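Local structure of glycosyl hydrolase, BNR repeat (Ralstonia eutropha, 3B7F) at residues L247-I255 with D278-H286; P290-M298 with A314-W325. The protein may hydrolyse glycosidic bonds, as a seven-bladed beta-propeller with BNR repeats related to the non-viral sialidases, though its substrate is not established. All coordinates share one frame; numbering follows the deposited sequence. Where two conformers were deposited one is given.

Contact 1. Residues L247-I255 with D278-H286; sequences LYQQNHCGI and DIGFPIVVH
Strand 247-251 runs nearly antiparallel to strand 282-285, at 159° with axes 6.1 Å apart at closest, and Gln250 lies opposite Ile283 without any backbone hydrogen bond joining the two strands. Gln250 does most of the polar work. With CG anti to the backbone N (chi1 175°) and the chain bent at the next bond, its amide comes to the backbone of residues 278-280. NE2 donates to Asp278 O at 2.9 Å, in the plane of the Gln250 amide, though tilted from the Asp278 carbonyl plane, and almost straight at 171°. Its second bond goes to Asn251 O, which also accepts from Gly254 N on the opposite face of that carbonyl. OE1 takes protons from two waters, one of them tying it to Pro282 O, so both ends of the amide are satisfied and its rotation is fixed. At the hairpin end, Ile255 N meets Asp278 OD2 at 3.1 Å from above the carboxylate plane, while OD1 forms a salt bridge with Arg267. Asp278 O takes a CA-H...O contact from Gly254 CA at 3.3 Å, and Ile279 CD1 lies 3.5 Å from His252 O. The apolar part centres on Ile283 CD1, which packs against Tyr248 CB at 3.7 Å and Ile255 CG2 at 3.9 Å. This is blade-to-blade packing in a beta-propeller: the first strand of one sheet, with the segment leading into it, lies against the central hairpin of the preceding one.

Contact 2. Residues P290-M298 with A314-W325; sequences PRTVWVFPM and AVYVTRDAGESW. With EDO (1,2-ethanediol), chain H.
An Asp box, the signature turn of BNR repeats, spans Thr318 to Trp325, and it is tied to the loop entering strand 293-297, where Ala321 N donates to Arg291 O at 2.9 Å, in the carbonyl plane on a lone pair. Within the box, Asp320 OD1 takes Ser324 N at 2.8 Å on its syn side, and Gly322 N reaches Thr318 OG1 at 2.9 Å; together these brace the type I' turn from Asp320 to Glu323. Bent at chi3 (64°), Arg291 lays one guanidinium face over Asp320 CA rather than pairing with the carboxylate. Trp325 covers Thr318 CB with a ring face, brings CZ3 within 4.0 Å of Val295 CG2, and donates through NE1 to Ile268 O. The turn follows the third of four antiparallel strands in a propeller blade. That strand, 315-318, pairs with 293-297 through two-way backbone bonds at Val293 with Thr318 and at Val295 with Tyr316. Between them Trp294 and Val317 form a non-hydrogen-bonded pair, their side chains lying alongside with Val317 CG2 over the indole, 3.4 Å from NE1, whose proton goes to Glu371 O. At the far end Ala314 O lies 3.4 Å above the Phe296 ring plane, off toward its rim, and Pro297 CG packs on Tyr316 CD1 at 3.7 Å. Thr292 OG1, already bonded to Asp289, also accepts from an ethanediol hydroxyl, O2, at 2.8 Å, probably from the crystallisation liquor.

Overall arrangement
Contact 1 joins two blades, whereas contact 2 lies within one, and strands 282-285 and 293-297 make them neighbours in the same sheet. Their centres are about 9 Å apart. Contact 1 is nearer the middle of the chain, about 10 Å from its centre against 16 Å, and none of its touching residues is exposed; contact 2 is mostly buried but carries Arg291 at its exposed edge. Side-chain amide, carboxylate and water bonds hold contact 1, while regular backbone pairing dominates contact 2. They meet directly where Ile283 CG1 packs on Val293 CG1 at 3.5 Å and where Tyr248 OH probably bonds to Pro290 O at 2.6 Å.

Contact 1. Residues L247-I255 with D278-H286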
loop_
_atom_site.group_PDB
_atom_site.type_symbol
_atom_site.label_atom_id
_atom_site.label_comp_id
_atom_site.label_asym_id
_atom_site.label_seq_id
_atom_site.Cartn_x
_atom_site.Cartn_y
_atom_site.Cartn_z
ATOM N N LEU A 247 -8.469 -7.949 9.033
ATOM C CA LEU A 247 -7.745 -6.783 8.533
ATOM C C LEU A 247 -6.519 -6.554 9.417
ATOM O O LEU A 247 -6.556 -6.810 10.623
ATOM C CB LEU A 247 -8.604 -5.507 8.533
ATOM C CG LEU A 247 -9.625 -5.301 7.402
ATOM C CD1 LEU A 247 -10.555 -6.462 7.268
ATOM C CD2 LEU A 247 -10.415 -4.023 7.652
ATOM N N TYR A 248 -5.422 -6.136 8.798
ATOM C CA TYR A 248 -4.211 -5.761 9.528
ATOM C C TYR A 248 -3.845 -4.355 9.117
ATOM O O TYR A 248 -4.156 -3.929 8.004
ATOM C CB TYR A 248 -3.049 -6.702 9.264
ATOM C CG TYR A 248 -3.181 -8.105 9.861
ATOM C CD1 TYR A 248 -3.786 -9.130 9.145
ATOM C CD2 TYR A 248 -2.626 -8.415 11.109
ATOM C CE1 TYR A 248 -3.865 -10.418 9.662
ATOM C CE2 TYR A 248 -2.683 -9.708 11.623
ATOM C CZ TYR A 248 -3.318 -10.704 10.893
ATOM O OH TYR A 248 -3.414 -11.994 11.377
ATOM N N GLN A 249 -3.271 -3.586 10.040
ATOM C CA GLN A 249 -2.744 -2.285 9.644
ATOM C C GLN A 249 -1.456 -1.921 10.357
ATOM O O GLN A 249 -1.235 -2.319 11.502
ATOM C CB GLN A 249 -3.775 -1.138 9.810
ATOM C CG GLN A 249 -4.209 -0.822 11.241
ATOM C CD GLN A 249 -4.753 0.573 11.396
ATOM O OE1 GLN A 249 -4.054 1.533 11.120
ATOM N NE2 GLN A 249 -5.995 0.699 11.882
ATOM N N GLN A 250 -0.602 -1.190 9.639
ATOM C CA GLN A 250 0.563 -0.523 10.203
ATOM C C GLN A 250 0.069 0.916 10.325
ATOM O O GLN A 250 -0.320 1.525 9.343
ATOM C CB GLN A 250 1.789 -0.581 9.292
ATOM C CG GLN A 250 2.957 0.216 9.815
ATOM C CD GLN A 250 3.549 -0.270 11.149
ATOM O OE1 GLN A 250 4.427 -1.136 11.157
ATOM N NE2 GLN A 250 3.145 0.358 12.265
ATOM N N ASN A 251 0.054 1.427 11.549
ATOM C CA ASN A 251 -0.413 2.760 11.871
ATOM C C ASN A 251 0.782 3.543 12.407
ATOM O O ASN A 251 1.803 2.964 12.836
ATOM C CB ASN A 251 -1.535 2.621 12.926
ATOM C CG ASN A 251 -2.360 3.897 13.164
ATOM O OD1 ASN A 251 -1.954 4.759 13.934
ATOM N ND2 ASN A 251 -3.583 3.945 12.606
ATOM N N HIS A 252 0.643 4.863 12.398
ATOM C CA HIS A 252 1.630 5.740 13.064
ATOM C C HIS A 252 1.757 5.388 14.570
ATOM O O HIS A 252 2.792 5.644 15.181
ATOM C CB HIS A 252 1.226 7.209 12.913
ATOM C CG HIS A 252 2.364 8.157 13.038
ATOM N ND1 HIS A 252 2.982 8.707 11.937
ATOM C CD2 HIS A 252 3.022 8.629 14.121
ATOM C CE1 HIS A 252 3.960 9.493 12.340
ATOM N NE2 HIS A 252 4.012 9.458 13.658
ATOM N N CYS A 253 0.679 4.813 15.133
ATOM C CA CYS A 253 0.580 4.400 16.531
ATOM C C CYS A 253 0.409 2.896 16.710
ATOM O O CYS A 253 -0.338 2.455 17.568
ATOM C CB CYS A 253 -0.553 5.173 17.228
ATOM S SG CYS A 253 -0.332 6.972 17.055
ATOM N N GLY A 254 1.095 2.116 15.883
ATOM C CA GLY A 254 1.196 0.695 16.089
ATOM C C GLY A 254 0.735 -0.228 14.997
ATOM O O GLY A 254 0.220 0.222 13.969
ATOM N N ILE A 255 0.983 -1.516 15.240
ATOM C CA ILE A 255 0.549 -2.599 14.365
ATOM C C ILE A 255 -0.725 -3.117 15.015
ATOM O O ILE A 255 -0.724 -3.392 16.219
ATOM C CB ILE A 255 1.557 -3.752 14.228
ATOM C CG1 ILE A 255 2.943 -3.235 13.791
ATOM C CG2 ILE A 255 0.999 -4.810 13.244
ATOM C CD1 ILE A 255 4.100 -4.251 14.043
ATOM N N ASP A 278 6.659 -0.717 17.394
ATOM C CA ASP A 278 5.727 -1.204 16.368
ATOM C C ASP A 278 5.263 -0.107 15.435
ATOM O O ASP A 278 4.135 -0.122 14.916
ATOM C CB ASP A 278 4.568 -1.970 17.017
ATOM C CG ASP A 278 3.641 -1.094 17.809
ATOM O OD1 ASP A 278 4.080 -0.026 18.238
ATOM O OD2 ASP A 278 2.442 -1.443 17.923
ATOM N N ILE A 279 6.175 0.835 15.180
ATOM C CA ILE A 279 5.928 1.940 14.263
ATOM C C ILE A 279 6.648 1.591 12.984
ATOM O O ILE A 279 7.678 0.918 13.004
ATOM C CB ILE A 279 6.373 3.314 14.832
ATOM C CG1 ILE A 279 5.903 3.448 16.289
ATOM C CG2 ILE A 279 5.859 4.463 13.930
ATOM C CD1 ILE A 279 4.486 2.959 16.535
ATOM N N GLY A 280 6.089 2.038 11.871
ATOM C CA GLY A 280 6.629 1.734 10.547
ATOM C C GLY A 280 5.607 2.180 9.543
ATOM O O GLY A 280 4.637 2.830 9.915
ATOM N N PHE A 281 5.851 1.882 8.265
ATOM C CA PHE A 281 4.921 2.229 7.170
ATOM C C PHE A 281 4.157 1.099 6.480
ATOM O O PHE A 281 2.910 1.111 6.494
ATOM C CB PHE A 281 5.641 3.131 6.135
ATOM C CG PHE A 281 5.973 4.507 6.668
ATOM C CD1 PHE A 281 4.970 5.454 6.832
ATOM C CD2 PHE A 281 7.279 4.861 6.982
ATOM C CE1 PHE A 281 5.253 6.717 7.332
ATOM C CE2 PHE A 281 7.575 6.115 7.477
ATOM C CZ PHE A 281 6.557 7.051 7.653
ATOM N N PRO A 282 4.857 0.126 5.869
ATOM C CA PRO A 282 4.110 -0.943 5.157
ATOM C C PRO A 282 3.637 -2.142 6.022
ATOM O O PRO A 282 4.173 -2.392 7.114
ATOM C CB PRO A 282 5.167 -1.476 4.191
ATOM C CG PRO A 282 6.444 -1.350 4.975
ATOM C CD PRO A 282 6.318 -0.118 5.802
ATOM N N ILE A 283 2.631 -2.855 5.531
ATOM C CA ILE A 283 2.205 -4.130 6.120
ATOM C C ILE A 283 1.828 -5.058 4.943
ATOM O O ILE A 283 1.224 -4.610 3.981
ATOM C CB ILE A 283 1.073 -3.976 7.188
ATOM C CG1 ILE A 283 0.950 -5.250 8.038
ATOM C CG2 ILE A 283 -0.283 -3.599 6.548
ATOM C CD1 ILE A 283 0.292 -5.049 9.423
ATOM N N VAL A 284 2.197 -6.332 5.020
ATOM C CA VAL A 284 1.936 -7.305 3.949
ATOM C C VAL A 284 1.462 -8.600 4.577
ATOM O O VAL A 284 1.995 -8.998 5.593
ATOM C CB VAL A 284 3.235 -7.560 3.078
ATOM C CG1 VAL A 284 3.061 -8.769 2.160
ATOM C CG2 VAL A 284 3.591 -6.319 2.289
ATOM N N VAL A 285 0.475 -9.252 3.971
ATOM C CA VAL A 285 -0.068 -10.526 4.482
ATOM C C VAL A 285 0.267 -11.676 3.544
ATOM O O VAL A 285 0.380 -11.481 2.358
ATOM C CB VAL A 285 -1.596 -10.463 4.671
ATOM C CG1 VAL A 285 -1.958 -9.251 5.404
ATOM C CG2 VAL A 285 -2.360 -10.503 3.305
ATOM N N HIS A 286 0.482 -12.862 4.098
ATOM C CA HIS A 286 0.720 -14.078 3.323
ATOM C C HIS A 286 -0.611 -14.384 2.599
ATOM O O HIS A 286 -1.647 -14.401 3.220
ATOM C CB HIS A 286 1.127 -15.192 4.281
ATOM C CG HIS A 286 1.529 -16.480 3.633
ATOM N ND1 HIS A 286 0.651 -17.279 2.936
ATOM C CD2 HIS A 286 2.700 -17.154 3.659
ATOM C CE1 HIS A 286 1.271 -18.371 2.530
ATOM N NE2 HIS A 286 2.512 -18.331 2.974
HETATM O O HOH W 1 6.020 -1.561 8.933
HETATM O O HOH W 2 6.527 -2.035 12.836
#

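Contact 2. Residues P290-M298 with A314-W325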
loop_
_atom_site.group_PDB
_atom_site.type_symbol
_atom_site.label_atom_id
_atom_site.label_comp_id
_atom_site.label_asym_id
_atom_site.label_seq_id
_atom_site.Cartn_x
_atom_site.Cartn_y
_atom_site.Cartn_z
ATOM N N PRO A 290 -3.846 -16.324 6.924
ATOM C CA PRO A 290 -4.185 -15.058 7.588
ATOM C C PRO A 290 -3.424 -14.752 8.877
ATOM O O PRO A 290 -3.580 -13.656 9.396
ATOM C CB PRO A 290 -5.695 -15.183 7.851
ATOM C CG PRO A 290 -5.983 -16.594 7.843
ATOM C CD PRO A 290 -4.981 -17.250 6.932
ATOM N N ARG A 291 -2.627 -15.703 9.376
ATOM C CA ARG A 291 -1.809 -15.524 10.587
ATOM C C ARG A 291 -0.416 -14.944 10.311
ATOM O O ARG A 291 0.242 -14.502 11.244
ATOM C CB ARG A 291 -1.694 -16.852 11.348
ATOM C CG ARG A 291 -3.035 -17.324 11.903
ATOM C CD ARG A 291 -3.074 -18.747 12.507
ATOM N NE ARG A 291 -2.256 -19.001 13.700
ATOM C CZ ARG A 291 -2.518 -18.590 14.953
ATOM N NH1 ARG A 291 -3.546 -17.795 15.240
ATOM N NH2 ARG A 291 -1.690 -18.934 15.941
ATOM N N THR A 292 0.008 -14.933 9.040
ATOM C CA THR A 292 1.342 -14.489 8.656
ATOM C C THR A 292 1.313 -13.101 8.031
ATOM O O THR A 292 0.600 -12.858 7.053
ATOM C CB THR A 292 2.035 -15.500 7.742
ATOM O OG1 THR A 292 2.174 -16.717 8.467
ATOM C CG2 THR A 292 3.446 -14.987 7.294
ATOM N N VAL A 293 2.101 -12.212 8.629
ATOM C CA VAL A 293 2.153 -10.790 8.285
ATOM C C VAL A 293 3.578 -10.329 8.484
ATOM O O VAL A 293 4.265 -10.842 9.375
ATOM C CB VAL A 293 1.133 -9.977 9.174
ATOM C CG1 VAL A 293 1.437 -8.510 9.199
ATOM C CG2 VAL A 293 -0.314 -10.225 8.704
ATOM N N TRP A 294 4.022 -9.402 7.625
ATOM C CA TRP A 294 5.358 -8.793 7.661
ATOM C C TRP A 294 5.244 -7.285 7.815
ATOM O O TRP A 294 4.364 -6.698 7.200
ATOM C CB TRP A 294 6.133 -9.056 6.353
ATOM C CG TRP A 294 6.488 -10.463 6.136
ATOM C CD1 TRP A 294 7.594 -11.077 6.583
ATOM C CD2 TRP A 294 5.724 -11.454 5.439
ATOM N NE1 TRP A 294 7.598 -12.379 6.201
ATOM C CE2 TRP A 294 6.448 -12.653 5.516
ATOM C CE3 TRP A 294 4.496 -11.442 4.756
ATOM C CZ2 TRP A 294 6.010 -13.840 4.919
ATOM C CZ3 TRP A 294 4.060 -12.613 4.147
ATOM C CH2 TRP A 294 4.822 -13.799 4.229
ATOM N N VAL A 295 6.137 -6.688 8.622
ATOM C CA VAL A 295 6.260 -5.246 8.802
ATOM C C VAL A 295 7.755 -4.830 8.651
ATOM O O VAL A 295 8.622 -5.675 8.595
ATOM C CB VAL A 295 5.660 -4.732 10.176
ATOM C CG1 VAL A 295 4.130 -4.960 10.200
ATOM C CG2 VAL A 295 6.375 -5.368 11.436
ATOM N N PHE A 296 8.014 -3.530 8.511
ATOM C CA PHE A 296 9.367 -2.982 8.443
ATOM C C PHE A 296 9.469 -1.821 9.471
ATOM O O PHE A 296 9.209 -0.656 9.132
ATOM C CB PHE A 296 9.751 -2.489 7.060
ATOM C CG PHE A 296 11.235 -2.181 6.954
ATOM C CD1 PHE A 296 11.752 -0.929 7.315
ATOM C CD2 PHE A 296 12.139 -3.193 6.556
ATOM C CE1 PHE A 296 13.136 -0.686 7.236
ATOM C CE2 PHE A 296 13.497 -2.951 6.480
ATOM C CZ PHE A 296 14.003 -1.701 6.811
ATOM N N PRO A 297 9.849 -2.146 10.719
ATOM C CA PRO A 297 9.887 -1.142 11.749
ATOM C C PRO A 297 10.881 -0.000 11.594
ATOM O O PRO A 297 12.005 -0.195 11.126
ATOM C CB PRO A 297 10.222 -1.956 13.013
ATOM C CG PRO A 297 9.801 -3.353 12.664
ATOM C CD PRO A 297 10.177 -3.477 11.268
HETATM N N MSE A 298 10.418 1.175 12.008
HETATM C CA MSE A 298 11.173 2.419 12.008
HETATM C C MSE A 298 10.932 3.109 13.346
HETATM O O MSE A 298 10.048 2.708 14.091
HETATM C CB MSE A 298 10.730 3.267 10.828
HETATM C CG MSE A 298 11.230 2.639 9.475
HETATM SE SE MSE A 298 10.895 3.790 8.002
HETATM C CE MSE A 298 12.268 5.073 8.406
ATOM N N ALA A 314 15.638 -4.389 9.537
ATOM C CA ALA A 314 15.045 -5.694 9.661
ATOM C C ALA A 314 13.573 -5.625 9.323
ATOM O O ALA A 314 12.907 -4.620 9.549
ATOM C CB ALA A 314 15.250 -6.282 11.115
ATOM N N VAL A 315 13.091 -6.727 8.777
ATOM C CA VAL A 315 11.687 -6.984 8.578
ATOM C C VAL A 315 11.313 -7.804 9.816
ATOM O O VAL A 315 12.162 -8.529 10.363
ATOM C CB VAL A 315 11.446 -7.818 7.271
ATOM C CG1 VAL A 315 10.089 -8.499 7.257
ATOM C CG2 VAL A 315 11.669 -6.975 6.038
ATOM N N TYR A 316 10.071 -7.695 10.288
ATOM C CA TYR A 316 9.606 -8.578 11.368
ATOM C C TYR A 316 8.452 -9.350 10.812
ATOM O O TYR A 316 7.619 -8.790 10.117
ATOM C CB TYR A 316 9.222 -7.836 12.670
ATOM C CG TYR A 316 10.402 -7.609 13.585
ATOM C CD1 TYR A 316 11.380 -6.680 13.258
ATOM C CD2 TYR A 316 10.568 -8.355 14.754
ATOM C CE1 TYR A 316 12.471 -6.477 14.035
ATOM C CE2 TYR A 316 11.661 -8.150 15.547
ATOM C CZ TYR A 316 12.602 -7.191 15.194
ATOM O OH TYR A 316 13.703 -6.960 15.980
ATOM N N VAL A 317 8.433 -10.653 11.105
ATOM C CA VAL A 317 7.336 -11.528 10.722
ATOM C C VAL A 317 6.583 -12.002 11.972
ATOM O O VAL A 317 7.159 -12.067 13.063
ATOM C CB VAL A 317 7.850 -12.779 9.945
ATOM C CG1 VAL A 317 8.623 -13.699 10.874
ATOM C CG2 VAL A 317 6.697 -13.544 9.260
ATOM N N THR A 318 5.283 -12.274 11.794
ATOM C CA THR A 318 4.464 -12.994 12.773
ATOM C C THR A 318 3.820 -14.142 11.974
ATOM O O THR A 318 3.468 -13.947 10.842
ATOM C CB THR A 318 3.381 -12.142 13.500
ATOM O OG1 THR A 318 2.716 -12.975 14.466
ATOM C CG2 THR A 318 2.343 -11.515 12.528
ATOM N N ARG A 319 3.800 -15.342 12.531
ATOM C CA ARG A 319 3.119 -16.492 11.938
ATOM C C ARG A 319 1.956 -16.977 12.810
ATOM O O ARG A 319 1.372 -18.028 12.546
ATOM C CB ARG A 319 4.139 -17.603 11.692
ATOM C CG ARG A 319 5.257 -17.145 10.699
ATOM C CD ARG A 319 6.058 -18.335 10.179
ATOM N NE ARG A 319 6.790 -18.030 8.929
ATOM C CZ ARG A 319 8.031 -17.549 8.865
ATOM N NH1 ARG A 319 8.749 -17.311 9.951
ATOM N NH2 ARG A 319 8.560 -17.308 7.687
ATOM N N ASP A 320 1.594 -16.175 13.816
ATOM C CA ASP A 320 0.556 -16.507 14.792
ATOM C C ASP A 320 -0.366 -15.311 15.042
ATOM O O ASP A 320 -0.802 -15.092 16.160
ATOM C CB ASP A 320 1.194 -17.049 16.101
ATOM C CG ASP A 320 2.212 -16.090 16.727
ATOM O OD1 ASP A 320 2.245 -14.870 16.415
ATOM O OD2 ASP A 320 2.994 -16.564 17.562
ATOM N N ALA A 321 -0.660 -14.557 13.979
ATOM C CA ALA A 321 -1.592 -13.417 13.997
ATOM C C ALA A 321 -1.237 -12.283 14.962
ATOM O O ALA A 321 -2.127 -11.549 15.405
ATOM C CB ALA A 321 -3.034 -13.901 14.238
ATOM N N GLY A 322 0.059 -12.134 15.251
ATOM C CA GLY A 322 0.567 -11.058 16.094
ATOM C C GLY A 322 0.864 -11.371 17.548
ATOM O O GLY A 322 1.301 -10.481 18.286
ATOM N N GLU A 323 0.673 -12.632 17.946
ATOM C CA GLU A 323 0.950 -13.074 19.310
ATOM C C GLU A 323 2.452 -13.025 19.592
ATOM O O GLU A 323 2.867 -12.752 20.720
ATOM C CB GLU A 323 0.448 -14.506 19.559
ATOM C CG GLU A 323 0.298 -14.849 21.053
ATOM C CD GLU A 323 0.247 -16.337 21.382
ATOM O OE1 GLU A 323 0.290 -17.209 20.484
ATOM O OE2 GLU A 323 0.179 -16.622 22.587
ATOM N N SER A 324 3.266 -13.317 18.572
ATOM C CA SER A 324 4.726 -13.270 18.670
ATOM C C SER A 324 5.302 -12.745 17.353
ATOM O O SER A 324 4.689 -12.867 16.293
ATOM C CB SER A 324 5.323 -14.645 19.019
ATOM O OG SER A 324 5.161 -15.564 17.952
ATOM N N TRP A 325 6.477 -12.141 17.444
ATOM C CA TRP A 325 7.169 -11.562 16.295
ATOM C C TRP A 325 8.601 -12.045 16.264
ATOM O O TRP A 325 9.227 -12.180 17.319
ATOM C CB TRP A 325 7.153 -10.023 16.363
ATOM C CG TRP A 325 5.772 -9.409 16.276
ATOM C CD1 TRP A 325 4.928 -9.105 17.314
ATOM C CD2 TRP A 325 5.094 -9.029 15.085
ATOM N NE1 TRP A 325 3.777 -8.546 16.835
ATOM C CE2 TRP A 325 3.843 -8.493 15.470
ATOM C CE3 TRP A 325 5.420 -9.086 13.720
ATOM C CZ2 TRP A 325 2.921 -7.998 14.540
ATOM C CZ3 TRP A 325 4.498 -8.605 12.794
ATOM C CH2 TRP A 325 3.262 -8.079 13.210
HETATM C C1 EDO H . 3.216 -20.750 6.519
HETATM O O1 EDO H . 1.893 -20.234 6.292
HETATM C C2 EDO H . 4.255 -19.643 6.765
HETATM O O2 EDO H . 3.960 -18.747 7.866
HETATM O O HOH W 3 0.916 -20.456 14.472
HETATM O O HOH W 4 13.502 -2.273 10.725
#